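Local coordinates for protein putative cyclohexadienyl dehydrogenase and ADH prephenate dehydrogenase (Rhizobium meliloti, PDB 4WJI) that probably catalyses the oxidative decarboxylation of prephenate to 4-hydroxyphenylpyruvate in tyrosine biosynthesis, and binds NADP in a Rossmann-type domain, at residues A8-I12 / I32-T36; A65-S71 / A92-V97; S77-A82 / Q107-L112. The contacts are given in a common frame with arbitrary orientation. Residues are numbered along the deposited sequence.

Contact 1: residues A8-I12 / I32-T36. With NAP (NADP nicotinamide-adenine-dinucleotide phosphate), chain B.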
loop_
_atom_site.group_PDB
_atom_site.type_symbol
_atom_site.label_atom_id
_atom_site.label_comp_id
_atom_site.label_asym_id
_atom_site.label_seq_id
_atom_site.Cartn_x
_atom_site.Cartn_y
_atom_site.Cartn_z
ATOM N N ALA A 8 1.698 -32.395 12.447
ATOM C CA ALA A 8 1.632 -31.620 13.683
ATOM C C ALA A 8 1.897 -30.151 13.359
ATOM O O ALA A 8 2.911 -29.814 12.708
ATOM C CB ALA A 8 2.686 -32.093 14.650
ATOM N N LEU A 9 0.972 -29.286 13.802
ATOM C CA LEU A 9 1.082 -27.845 13.571
ATOM C C LEU A 9 1.436 -27.217 14.879
ATOM O O LEU A 9 0.642 -27.257 15.826
ATOM C CB LEU A 9 -0.246 -27.291 13.071
ATOM C CG LEU A 9 -0.722 -27.932 11.753
ATOM C CD1 LEU A 9 -2.072 -27.361 11.356
ATOM C CD2 LEU A 9 0.302 -27.757 10.617
ATOM N N ILE A 10 2.647 -26.653 14.938
ATOM C CA ILE A 10 3.096 -25.952 16.159
ATOM C C ILE A 10 2.979 -24.457 15.887
ATOM O O ILE A 10 3.744 -23.895 15.086
ATOM C CB ILE A 10 4.546 -26.285 16.513
ATOM C CG1 ILE A 10 4.728 -27.799 16.685
ATOM C CG2 ILE A 10 4.950 -25.508 17.789
ATOM C CD1 ILE A 10 6.128 -28.276 16.986
ATOM N N GLY A 11 1.994 -23.815 16.516
ATOM C CA GLY A 11 1.612 -22.468 16.144
ATOM C C GLY A 11 0.385 -22.518 15.229
ATOM O O GLY A 11 0.359 -23.271 14.251
ATOM N N ILE A 12 -0.635 -21.754 15.573
ATOM C CA ILE A 12 -1.942 -21.872 14.946
ATOM C C ILE A 12 -2.562 -20.479 14.773
ATOM O O ILE A 12 -3.770 -20.296 14.861
ATOM C CB ILE A 12 -2.829 -22.897 15.733
ATOM C CG1 ILE A 12 -3.964 -23.456 14.839
ATOM C CG2 ILE A 12 -3.269 -22.350 17.065
ATOM C CD1 ILE A 12 -3.472 -24.407 13.767
ATOM N N ILE A 32 -4.615 -34.395 11.975
ATOM C CA ILE A 32 -4.008 -33.104 12.231
ATOM C C ILE A 32 -3.891 -32.909 13.740
ATOM O O ILE A 32 -4.881 -33.039 14.473
ATOM C CB ILE A 32 -4.902 -31.946 11.693
ATOM C CG1 ILE A 32 -5.285 -32.116 10.210
ATOM C CG2 ILE A 32 -4.242 -30.601 11.964
ATOM C CD1 ILE A 32 -6.305 -31.103 9.691
ATOM N N VAL A 33 -2.654 -32.662 14.211
ATOM C CA VAL A 33 -2.424 -32.391 15.628
ATOM C C VAL A 33 -2.117 -30.926 15.751
ATOM O O VAL A 33 -1.233 -30.437 15.051
ATOM C CB VAL A 33 -1.231 -33.218 16.174
ATOM C CG1 VAL A 33 -1.101 -32.992 17.671
ATOM C CG2 VAL A 33 -1.443 -34.710 15.881
ATOM N N VAL A 34 -2.798 -30.235 16.664
ATOM C CA VAL A 34 -2.599 -28.789 16.868
ATOM C C VAL A 34 -2.029 -28.540 18.250
ATOM O O VAL A 34 -2.558 -29.060 19.278
ATOM C CB VAL A 34 -3.927 -28.034 16.732
ATOM C CG1 VAL A 34 -3.813 -26.582 17.158
ATOM C CG2 VAL A 34 -4.396 -28.100 15.285
ATOM N N THR A 35 -0.982 -27.722 18.274
ATOM C CA THR A 35 -0.450 -27.226 19.527
ATOM C C THR A 35 -0.142 -25.750 19.413
ATOM O O THR A 35 0.188 -25.254 18.324
ATOM C CB THR A 35 0.768 -28.018 20.005
ATOM O OG1 THR A 35 1.113 -27.690 21.352
ATOM C CG2 THR A 35 1.930 -27.851 19.121
ATOM N N THR A 36 -0.272 -25.055 20.537
ATOM C CA THR A 36 0.089 -23.654 20.641
ATOM C C THR A 36 0.398 -23.396 22.114
ATOM O O THR A 36 -0.010 -24.211 22.982
ATOM C CB THR A 36 -1.079 -22.769 20.135
ATOM O OG1 THR A 36 -0.658 -21.403 19.969
ATOM C CG2 THR A 36 -2.337 -22.833 21.015
HETATM P PA NAP B . 0.309 -15.145 14.559
HETATM O O1A NAP B . -0.981 -15.138 13.834
HETATM O O2A NAP B . 0.649 -14.093 15.559
HETATM O O5B NAP B . 0.434 -16.558 15.312
HETATM C C5B NAP B . 1.477 -16.774 16.255
HETATM C C4B NAP B . 1.507 -18.215 16.761
HETATM O O4B NAP B . 2.738 -18.416 17.446
HETATM C C3B NAP B . 0.430 -18.502 17.791
HETATM O O3B NAP B . 0.111 -19.884 17.821
HETATM C C2B NAP B . 1.112 -18.180 19.094
HETATM O O2B NAP B . 0.591 -18.918 20.163
HETATM C C1B NAP B . 2.513 -18.659 18.824
HETATM N N9A NAP B . 3.611 -18.053 19.625
HETATM C C8A NAP B . 3.874 -16.769 19.806
HETATM N N7A NAP B . 4.950 -16.540 20.515
HETATM C C5A NAP B . 5.420 -17.779 20.830
HETATM C C6A NAP B . 6.530 -18.220 21.579
HETATM N N6A NAP B . 7.378 -17.344 22.152
HETATM N N1A NAP B . 6.717 -19.520 21.670
HETATM C C2A NAP B . 5.872 -20.353 21.086
HETATM N N3A NAP B . 4.802 -20.040 20.380
HETATM C C4A NAP B . 4.599 -18.733 20.275
HETATM O O3 NAP B . 1.533 -15.260 13.532
HETATM P PN NAP B . 1.650 -15.700 12.001
HETATM O O1N NAP B . 1.298 -14.527 11.235
HETATM O O2N NAP B . 0.956 -16.965 11.763
HETATM O O5D NAP B . 3.246 -15.879 11.843
HETATM C C5D NAP B . 3.905 -17.080 12.158
HETATM C C4D NAP B . 5.197 -17.154 11.347
HETATM O O4D NAP B . 4.872 -17.009 9.980
HETATM C C3D NAP B . 6.167 -16.053 11.652
HETATM O O3D NAP B . 7.487 -16.571 11.677
HETATM C C2D NAP B . 5.999 -15.068 10.520
HETATM O O2D NAP B . 7.199 -14.370 10.302
HETATM C C1D NAP B . 5.700 -16.042 9.381
HETATM N N1N NAP B . 4.884 -15.505 8.281
HETATM C C2N NAP B . 3.927 -14.604 8.515
HETATM C C3N NAP B . 3.164 -14.097 7.490
HETATM C C7N NAP B . 2.087 -13.055 7.681
HETATM O O7N NAP B . 1.711 -12.428 6.727
HETATM N N7N NAP B . 1.606 -12.886 8.892
HETATM C C4N NAP B . 3.406 -14.555 6.222
HETATM C C5N NAP B . 4.378 -15.500 6.021
HETATM C C6N NAP B . 5.143 -15.955 7.060
HETATM P P2B NAP B . -0.354 -18.242 21.276
HETATM O O1X NAP B . -1.363 -17.426 20.540
HETATM O O2X NAP B . -0.948 -19.426 21.983
HETATM O O3X NAP B . 0.486 -17.362 22.182
#
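Strands 8-10 and 32-35 run side by side in the same direction, their axes 4.7 Å apart at closest approach and inclined by 18°. A8 pairs with V33, L9 with V34 and I10 with T35. Three backbone hydrogen bonds hold this parallel register: L9 N donates to V33 O (2.8 Å), T35 N to L9 O (3.0 Å) and G11 N to T35 O (2.9 Å), so L9 uses both NH and carbonyl on the neighbouring strand. A CA-H...O contact from A8 CA to V33 O (3.4 Å) shares the first acceptor.

The side chains alternate between the faces of the sheet. A8, V33, I10 and T35 lie on one, where I10 CG1 meets T35 CG2 at 3.7 Å; the hydroxyl of T35 is hydrogen-bonded to the carbonyl of T55 in the next strand. L9 and V34 lie on the other, under helices 14-26 and 39-48 respectively, and L9 CD1 packs on I32 CG2 at 3.9 Å.

These strands and helix 14-26 form the first beta-alpha-beta unit of the Rossmann fold, and G11 appears to be the first glycine of its GxGxxG turn. With phi/psi of 99/129°, a CB on G11 would jam against the preceding carbonyl oxygen. Beyond it, the I12 side chain points toward 32-36, placing CG1 3.9 Å from V34 CG1 and CG2 3.8 Å from T36 CB. The residues just past the strands hold the adenosine ribose and 2'-phosphate of NADP: I12 N donates to NAP O3B (3.0 Å), O3B donates to T36 OG1 (2.7 Å), and T36 OG1 to NAP O2X (2.8 Å).

Contact 2: residues A65-S71 / A92-V97. With NAP (NADP nicotinamide-adenine-dinucleotide phosphate), chain B.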
loop_
_atom_site.group_PDB
_atom_site.type_symbol
_atom_site.label_atom_id
_atom_site.label_comp_id
_atom_site.label_asym_id
_atom_site.label_seq_id
_atom_site.Cartn_x
_atom_site.Cartn_y
_atom_site.Cartn_z
ATOM N N ALA A 65 4.624 -37.945 14.458
ATOM C CA ALA A 65 4.263 -37.072 13.339
ATOM C C ALA A 65 5.222 -37.209 12.157
ATOM O O ALA A 65 6.439 -37.233 12.324
ATOM C CB ALA A 65 4.184 -35.622 13.785
ATOM N N ASP A 66 4.657 -37.308 10.973
ATOM C CA ASP A 66 5.421 -37.426 9.737
ATOM C C ASP A 66 5.893 -36.070 9.247
ATOM O O ASP A 66 6.995 -35.963 8.678
ATOM C CB ASP A 66 4.555 -38.083 8.647
ATOM C CG ASP A 66 4.046 -39.438 9.074
ATOM O OD1 ASP A 66 4.874 -40.403 9.162
ATOM O OD2 ASP A 66 2.836 -39.503 9.447
ATOM N N LEU A 67 5.069 -35.025 9.453
ATOM C CA LEU A 67 5.411 -33.645 9.078
ATOM C C LEU A 67 5.091 -32.765 10.304
ATOM O O LEU A 67 4.022 -32.903 10.909
ATOM C CB LEU A 67 4.579 -33.173 7.888
ATOM C CG LEU A 67 4.829 -31.719 7.472
ATOM C CD1 LEU A 67 6.238 -31.529 6.983
ATOM C CD2 LEU A 67 3.817 -31.359 6.409
ATOM N N VAL A 68 6.052 -31.905 10.675
ATOM C CA VAL A 68 5.899 -30.939 11.751
ATOM C C VAL A 68 6.110 -29.565 11.152
ATOM O O VAL A 68 7.158 -29.307 10.526
ATOM C CB VAL A 68 6.958 -31.167 12.843
ATOM C CG1 VAL A 68 6.846 -30.136 13.941
ATOM C CG2 VAL A 68 6.828 -32.573 13.402
ATOM N N VAL A 69 5.072 -28.714 11.241
ATOM C CA VAL A 69 5.153 -27.363 10.665
ATOM C C VAL A 69 5.179 -26.380 11.820
ATOM O O VAL A 69 4.213 -26.289 12.600
ATOM C CB VAL A 69 3.906 -27.071 9.783
ATOM C CG1 VAL A 69 4.026 -25.701 9.122
ATOM C CG2 VAL A 69 3.695 -28.133 8.748
ATOM N N VAL A 70 6.264 -25.615 11.890
ATOM C CA VAL A 70 6.462 -24.627 12.948
ATOM C C VAL A 70 6.088 -23.233 12.386
ATOM O O VAL A 70 6.719 -22.776 11.438
ATOM C CB VAL A 70 7.907 -24.651 13.461
ATOM C CG1 VAL A 70 8.099 -23.600 14.547
ATOM C CG2 VAL A 70 8.269 -26.039 13.974
ATOM N N SER A 71 5.066 -22.610 12.971
ATOM C CA SER A 71 4.498 -21.310 12.526
ATOM C C SER A 71 4.383 -20.354 13.709
ATOM O O SER A 71 3.305 -20.007 14.144
ATOM C CB SER A 71 3.106 -21.480 11.842
ATOM O OG SER A 71 3.152 -22.487 10.803
ATOM N N ALA A 92 11.023 -38.141 10.441
ATOM C CA ALA A 92 10.101 -36.989 10.464
ATOM C C ALA A 92 10.682 -35.858 9.614
ATOM O O ALA A 92 11.908 -35.655 9.575
ATOM C CB ALA A 92 9.860 -36.517 11.912
ATOM N N ILE A 93 9.791 -35.103 8.976
ATOM C CA ILE A 93 10.178 -33.878 8.274
ATOM C C ILE A 93 9.736 -32.701 9.144
ATOM O O ILE A 93 8.577 -32.603 9.539
ATOM C CB ILE A 93 9.535 -33.762 6.886
ATOM C CG1 ILE A 93 9.929 -34.935 5.994
ATOM C CG2 ILE A 93 9.956 -32.446 6.232
ATOM C CD1 ILE A 93 9.160 -35.036 4.703
ATOM N N VAL A 94 10.699 -31.831 9.467
ATOM C CA VAL A 94 10.440 -30.619 10.208
ATOM C C VAL A 94 10.599 -29.442 9.280
ATOM O O VAL A 94 11.622 -29.314 8.599
ATOM C CB VAL A 94 11.390 -30.442 11.418
ATOM C CG1 VAL A 94 11.122 -29.125 12.129
ATOM C CG2 VAL A 94 11.197 -31.554 12.389
ATOM N N THR A 95 9.564 -28.589 9.215
ATOM C CA THR A 95 9.602 -27.396 8.370
ATOM C C THR A 95 9.077 -26.211 9.178
ATOM O O THR A 95 8.580 -26.336 10.286
ATOM C CB THR A 95 8.793 -27.590 7.046
ATOM O OG1 THR A 95 9.069 -26.513 6.150
ATOM C CG2 THR A 95 7.314 -27.663 7.303
ATOM N N ASP A 96 9.283 -25.054 8.637
ATOM C CA ASP A 96 8.802 -23.849 9.231
ATOM C C ASP A 96 8.291 -22.938 8.151
ATOM O O ASP A 96 8.277 -23.234 6.921
ATOM C CB ASP A 96 9.923 -23.169 10.025
ATOM C CG ASP A 96 10.823 -22.329 9.129
ATOM O OD1 ASP A 96 11.333 -22.917 8.161
ATOM O OD2 ASP A 96 11.012 -21.070 9.352
ATOM N N VAL A 97 7.761 -21.839 8.583
ATOM C CA VAL A 97 7.211 -20.844 7.649
ATOM C C VAL A 97 7.767 -19.424 7.901
ATOM O O VAL A 97 7.206 -18.449 7.430
ATOM C CB VAL A 97 5.686 -20.823 7.766
ATOM C CG1 VAL A 97 5.090 -22.142 7.306
ATOM C CG2 VAL A 97 5.218 -20.477 9.175
HETATM P PA NAP B . 0.309 -15.145 14.559
HETATM O O1A NAP B . -0.981 -15.138 13.834
HETATM O O2A NAP B . 0.649 -14.093 15.559
HETATM O O5B NAP B . 0.434 -16.558 15.312
HETATM C C5B NAP B . 1.477 -16.774 16.255
HETATM C C4B NAP B . 1.507 -18.215 16.761
HETATM O O4B NAP B . 2.738 -18.416 17.446
HETATM C C3B NAP B . 0.430 -18.502 17.791
HETATM O O3B NAP B . 0.111 -19.884 17.821
HETATM C C2B NAP B . 1.112 -18.180 19.094
HETATM O O2B NAP B . 0.591 -18.918 20.163
HETATM C C1B NAP B . 2.513 -18.659 18.824
HETATM N N9A NAP B . 3.611 -18.053 19.625
HETATM C C8A NAP B . 3.874 -16.769 19.806
HETATM N N7A NAP B . 4.950 -16.540 20.515
HETATM C C5A NAP B . 5.420 -17.779 20.830
HETATM C C6A NAP B . 6.530 -18.220 21.579
HETATM N N6A NAP B . 7.378 -17.344 22.152
HETATM N N1A NAP B . 6.717 -19.520 21.670
HETATM C C2A NAP B . 5.872 -20.353 21.086
HETATM N N3A NAP B . 4.802 -20.040 20.380
HETATM C C4A NAP B . 4.599 -18.733 20.275
HETATM O O3 NAP B . 1.533 -15.260 13.532
HETATM P PN NAP B . 1.650 -15.700 12.001
HETATM O O1N NAP B . 1.298 -14.527 11.235
HETATM O O2N NAP B . 0.956 -16.965 11.763
HETATM O O5D NAP B . 3.246 -15.879 11.843
HETATM C C5D NAP B . 3.905 -17.080 12.158
HETATM C C4D NAP B . 5.197 -17.154 11.347
HETATM O O4D NAP B . 4.872 -17.009 9.980
HETATM C C3D NAP B . 6.167 -16.053 11.652
HETATM O O3D NAP B . 7.487 -16.571 11.677
HETATM C C2D NAP B . 5.999 -15.068 10.520
HETATM O O2D NAP B . 7.199 -14.370 10.302
HETATM C C1D NAP B . 5.700 -16.042 9.381
HETATM N N1N NAP B . 4.884 -15.505 8.281
HETATM C C2N NAP B . 3.927 -14.604 8.515
HETATM C C3N NAP B . 3.164 -14.097 7.490
HETATM C C7N NAP B . 2.087 -13.055 7.681
HETATM O O7N NAP B . 1.711 -12.428 6.727
HETATM N N7N NAP B . 1.606 -12.886 8.892
HETATM C C4N NAP B . 3.406 -14.555 6.222
HETATM C C5N NAP B . 4.378 -15.500 6.021
HETATM C C6N NAP B . 5.143 -15.955 7.060
HETATM P P2B NAP B . -0.354 -18.242 21.276
HETATM O O1X NAP B . -1.363 -17.426 20.540
HETATM O O2X NAP B . -0.948 -19.426 21.983
HETATM O O3X NAP B . 0.486 -17.362 22.182
#
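This is a buried pairing of two parallel strands, 67-70 and 93-96, in the middle of the nucleotide-binding sheet, with strand 4-10 flanking one partner and strand 117-123 the other. The axes approach to 4.5 Å at an angle of 20°, and L67, V68, V69 and V70 stand opposite I93, V94, T95 and D96.

The ladder starts with I93 N donating to D66 O (2.9 Å). It continues through V68 N to I93 O (2.9 Å), T95 N to V68 O (2.8 Å) and V70 N to T95 O (2.9 Å), then finishes with a weak bond from V97 N to V70 O (3.2 Å), where the strands part. CA-H...O contacts accompany it, the shortest from D96 CA to V70 O at 3.2 Å.

On the face bearing L67, V69, I93 and T95, L67 CD1 lies 3.9 Å from I93 CG2 and 4.0 Å from T95 CG2, while V69 CG2 meets T95 CG2 at 3.9 Å. On the other face, V68 CB and V94 CG2 are 4.3 Å apart, and M108 of helix 102-108 covers V70 and V94. The polar groups of strand 93-96 bond beyond the pair: T95 OG1 to V119 O, D96 to G121 N and, by a salt bridge, to K101.

V97 CG1 reaches V69 CG1 at 4.1 Å, and V97 O lies 3.3 Å from C6N of the nicotinamide ring, while S71 O is 3.6 Å from NAP C5D. Cofactor contacts at the C-terminal ends of parallel strands, here joined through helix 77-84, are characteristic of the Rossmann fold, as of other parallel alpha/beta folds.

Contact 3: residues S77-A82 / Q107-L112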
loop_
_atom_site.group_PDB
_atom_site.type_symbol
_atom_site.label_atom_id
_atom_site.label_comp_id
_atom_site.label_asym_id
_atom_site.label_seq_id
_atom_site.Cartn_x
_atom_site.Cartn_y
_atom_site.Cartn_z
ATOM N N SER A 77 11.922 -19.824 17.349
ATOM C CA SER A 77 12.215 -21.039 16.612
ATOM C C SER A 77 13.114 -22.001 17.377
ATOM O O SER A 77 12.882 -23.246 17.387
ATOM C CB SER A 77 12.903 -20.698 15.275
ATOM O OG SER A 77 12.094 -19.879 14.454
ATOM N N GLY A 78 14.168 -21.462 17.958
ATOM C CA GLY A 78 15.106 -22.302 18.710
ATOM C C GLY A 78 14.467 -22.988 19.879
ATOM O O GLY A 78 14.758 -24.161 20.147
ATOM N N ALA A 79 13.642 -22.256 20.620
ATOM C CA ALA A 79 12.996 -22.838 21.784
ATOM C C ALA A 79 12.075 -23.996 21.370
ATOM O O ALA A 79 11.989 -25.004 22.048
ATOM C CB ALA A 79 12.236 -21.786 22.530
ATOM N N VAL A 80 11.364 -23.825 20.257
ATOM C CA VAL A 80 10.545 -24.928 19.754
ATOM C C VAL A 80 11.384 -26.147 19.385
ATOM O O VAL A 80 11.049 -27.273 19.750
ATOM C CB VAL A 80 9.680 -24.496 18.531
ATOM C CG1 VAL A 80 9.007 -25.699 17.920
ATOM C CG2 VAL A 80 8.636 -23.475 18.934
ATOM N N ALA A 81 12.472 -25.936 18.656
ATOM C CA ALA A 81 13.337 -27.029 18.221
ATOM C C ALA A 81 13.878 -27.760 19.478
ATOM O O ALA A 81 13.909 -28.976 19.501
ATOM C CB ALA A 81 14.482 -26.482 17.369
ATOM N N ALA A 82 14.291 -27.022 20.495
ATOM C CA ALA A 82 14.832 -27.639 21.681
ATOM C C ALA A 82 13.768 -28.500 22.370
ATOM O O ALA A 82 14.082 -29.574 22.888
ATOM C CB ALA A 82 15.353 -26.574 22.613
ATOM N N GLN A 107 19.292 -21.361 14.561
ATOM C CA GLN A 107 18.664 -21.558 15.874
ATOM C C GLN A 107 18.124 -22.967 16.048
ATOM O O GLN A 107 18.124 -23.494 17.165
ATOM C CB GLN A 107 17.472 -20.613 16.079
ATOM C CG GLN A 107 17.802 -19.161 16.392
ATOM C CD GLN A 107 16.752 -18.482 17.286
ATOM O OE1 GLN A 107 15.635 -18.979 17.496
ATOM N NE2 GLN A 107 17.111 -17.332 17.806
HETATM N N MSE A 108 17.628 -23.563 14.955
HETATM C CA MSE A 108 16.968 -24.851 15.057
HETATM C C MSE A 108 17.862 -26.043 14.809
HETATM O O MSE A 108 17.753 -27.054 15.497
HETATM C CB MSE A 108 15.781 -24.965 14.084
HETATM C CG MSE A 108 14.655 -23.956 14.393
HETATM SE SE MSE A 108 13.027 -24.240 13.299
HETATM C CE MSE A 108 12.286 -25.782 14.253
ATOM N N ALA A 109 18.730 -25.959 13.803
ATOM C CA ALA A 109 19.506 -27.122 13.409
ATOM C C ALA A 109 20.379 -27.725 14.518
ATOM O O ALA A 109 20.463 -28.967 14.604
ATOM C CB ALA A 109 20.340 -26.810 12.161
ATOM N N PRO A 110 20.973 -26.913 15.410
ATOM C CA PRO A 110 21.789 -27.543 16.443
ATOM C C PRO A 110 21.032 -28.461 17.397
ATOM O O PRO A 110 21.640 -29.306 18.060
ATOM C CB PRO A 110 22.351 -26.338 17.221
ATOM C CG PRO A 110 22.336 -25.239 16.246
ATOM C CD PRO A 110 21.103 -25.450 15.440
ATOM N N HIS A 111 19.724 -28.307 17.472
ATOM C CA HIS A 111 18.897 -29.128 18.364
ATOM C C HIS A 111 18.356 -30.357 17.696
ATOM O O HIS A 111 18.048 -31.329 18.366
ATOM C CB HIS A 111 17.712 -28.334 18.876
ATOM C CG HIS A 111 18.083 -27.167 19.707
ATOM N ND1 HIS A 111 18.630 -27.295 20.958
ATOM C CD2 HIS A 111 18.013 -25.840 19.451
ATOM C CE1 HIS A 111 18.859 -26.090 21.452
ATOM N NE2 HIS A 111 18.491 -25.193 20.555
ATOM N N LEU A 112 18.193 -30.313 16.370
ATOM C CA LEU A 112 17.464 -31.371 15.708
ATOM C C LEU A 112 18.382 -32.591 15.475
ATOM O O LEU A 112 19.570 -32.450 15.097
ATOM C CB LEU A 112 16.898 -30.871 14.381
ATOM C CG LEU A 112 15.823 -29.784 14.446
ATOM C CD1 LEU A 112 15.466 -29.330 13.039
ATOM C CD2 LEU A 112 14.559 -30.192 15.226
HETATM O O HOH W 1 14.135 -19.362 20.575
#
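Helix 77-84 packs through its first turns against the C-terminal part of helix 102-108 and the residues that follow, and small residues on its contact side let the backbones come close: G78 CA is only 4.6 Å from Q107 CA. Q107, modelled in two conformers of which one is described, leaves its backbone with chi1 m and a chi2 of -149°, between the standard wells. In this conformation Q107 OE1 accepts a hydrogen bond from G78 N (2.9 Å). A water bonded to A79 N (2.9 Å) also donates weakly to Q107 OE1 (3.4 Å).

In M108, a selenomethionine, chi1 m places CG 3.8 Å from S77 CB; with chi2 t and chi3 p, the end of the side chain packs on V70 of strand 67-70. A81 points toward 107-112, its CB 3.8 Å from M108 CB, 4.0 Å from H111 CB and 4.3 Å from L112 CD2. H111 presents a ring face to A82, whose CB sits 3.8 Å from the ring centroid and 13° off the normal in a CH-pi contact. S77 OG bonds to the carbonyl of V74.

Because the amides of a helix's first turn lack acceptors in the preceding turn, Q107 OE1 and the water supply partners for G78 and A79; in the conformer given, one direct hydrogen bond supplies the polar part of a contact otherwise made mainly of apolar and CH-pi packing.

How the contacts relate
From the N terminus, contact 1 comes first, closing the loop through helix 14-26 between strands 4-10 and 29-35. After it the chain reaches contact 2, which closes the crossover through helix 77-84. Contacts 2 and 3 cross, since 77-82 lies between the strands of contact 2 and 107-112 follows them. Strands 4-10 and 67-70 are neighbours, so contacts 1 and 2 share one sheet, joined by a probable hydrogen bond between I10 O and S71 N (2.8 Å), and both touch NADP. Contact 3 closes the loop through strand 93-96, joining helices 77-84 and 102-108 against the face bearing I10 and V70: V80 CG1 reaches V70 CG2 and I10 CD1, each at 4.0 Å.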